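Local coordinates for DivIVA (Staphylococcus aureus, PDB 7O39), which probably acts in cell division as a dimeric coiled-coil scaffold of the divisome, seen here as its N-terminal domain, at the interface of chains A and B. Numbering follows the deposited sequence. Chains: chain A/B, DivIVA.

The interface of chains A and B. Residues chain A 19-21; chain B 14, 16, 21, 23, 26.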
# COMPACT_ATOMS: atom_id res chain seq x y z
N ASN A 19 22.51 -5.50 -10.13
CA ASN A 19 22.08 -6.33 -9.01
C ASN A 19 20.90 -5.61 -8.38
O ASN A 19 21.05 -4.53 -7.80
CB ASN A 19 23.20 -6.54 -8.00
CG ASN A 19 24.39 -7.29 -8.59
OD1 ASN A 19 25.45 -6.70 -8.82
ND2 ASN A 19 24.22 -8.58 -8.84
N GLY A 20 19.72 -6.18 -8.51
CA GLY A 20 18.56 -5.51 -7.97
C GLY A 20 17.60 -6.49 -7.37
O GLY A 20 17.93 -7.64 -7.12
N LEU A 21 16.38 -6.02 -7.12
CA LEU A 21 15.38 -6.81 -6.44
C LEU A 21 14.68 -7.76 -7.40
O LEU A 21 14.41 -7.42 -8.56
CB LEU A 21 14.34 -5.89 -5.80
CG LEU A 21 14.89 -4.76 -4.92
CD1 LEU A 21 13.70 -3.99 -4.31
CD2 LEU A 21 15.83 -5.26 -3.83
N PHE B 14 13.89 -8.13 -0.25
CA PHE B 14 13.61 -8.99 -1.37
C PHE B 14 14.92 -9.66 -1.77
O PHE B 14 16.00 -9.14 -1.51
CB PHE B 14 13.09 -8.19 -2.56
CG PHE B 14 11.81 -7.47 -2.26
CD1 PHE B 14 10.60 -8.10 -2.44
CD2 PHE B 14 11.82 -6.16 -1.82
CE1 PHE B 14 9.41 -7.44 -2.17
CE2 PHE B 14 10.65 -5.50 -1.55
CZ PHE B 14 9.44 -6.13 -1.73
N ARG B 16 17.99 -10.65 -3.99
CA ARG B 16 18.79 -9.89 -4.94
C ARG B 16 19.16 -10.79 -6.10
O ARG B 16 19.62 -11.93 -5.90
CB ARG B 16 20.04 -9.32 -4.28
CG ARG B 16 19.76 -8.41 -3.08
CD ARG B 16 18.74 -7.34 -3.42
NE ARG B 16 18.62 -6.31 -2.39
CZ ARG B 16 19.28 -5.16 -2.39
NH1 ARG B 16 20.15 -4.88 -3.35
NH2 ARG B 16 19.05 -4.27 -1.44
N LEU B 21 15.20 -5.14 -10.15
CA LEU B 21 14.65 -3.80 -10.06
C LEU B 21 15.51 -2.91 -9.17
O LEU B 21 16.06 -3.36 -8.15
CB LEU B 21 13.24 -3.86 -9.46
CG LEU B 21 12.24 -4.81 -10.13
CD1 LEU B 21 10.87 -4.66 -9.47
CD2 LEU B 21 12.14 -4.58 -11.63
N PRO B 23 16.75 -0.95 -6.38
CA PRO B 23 16.22 -1.10 -5.01
C PRO B 23 15.68 0.17 -4.39
O PRO B 23 14.69 0.12 -3.64
CB PRO B 23 17.42 -1.67 -4.22
CG PRO B 23 18.20 -2.40 -5.26
CD PRO B 23 18.09 -1.55 -6.50
N VAL B 26 12.17 1.11 -5.77
CA VAL B 26 11.15 0.28 -5.14
C VAL B 26 10.89 0.75 -3.72
O VAL B 26 9.74 0.92 -3.31
CB VAL B 26 11.55 -1.21 -5.20
CG1 VAL B 26 10.57 -2.05 -4.41
CG2 VAL B 26 11.59 -1.68 -6.65
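A:Leu21 and B:Leu21 pair their backbones across the dimer of the DivIVA N-terminal domain. Here the short strands 20-21 of the two chains run antiparallel, next to the start of the long helices 23-53, which go on into the predicted coiled coil. Each leucine gives its N-H to the other's carbonyl. The N of A:Leu21 lies 2.9 Å from the O of B:Leu21, and the N of B:Leu21 is equally far from the O of A:Leu21. The two bonds are reciprocal and almost straight. Such a pair would hold the two chains in register about the two-fold axis. A second antiparallel bridge joins A:Leu21 to B:Arg16, so its strand lies between two strands of chain B.

The tight part is the side chain of A:Leu21. Its CG stands anti to its own carbonyl carbon (chi1 -51°), and its two methyls spread to different partners. CD1 meets B:Val26 tip to tip, 3.6 Å from CB on helix 23-53. The same methyl touches the ring of B:Phe14 at CD2, 3.8 Å away. CD2 lies instead beside B:Arg16, 3.6 Å from its CD. These two side chains run alongside each other and point the same way. The arginine chain bends at chi2 (-51°), and its NE also comes against this methyl. B:Pro23, the first residue of the helix, packs its CA 3.9 Å from CG of A:Leu21.

Towards A:Asn19 the contact is loose. This residue is poorly ordered, and its nearest approach is from its backbone O to CG of B:Pro23, at 4.4 Å.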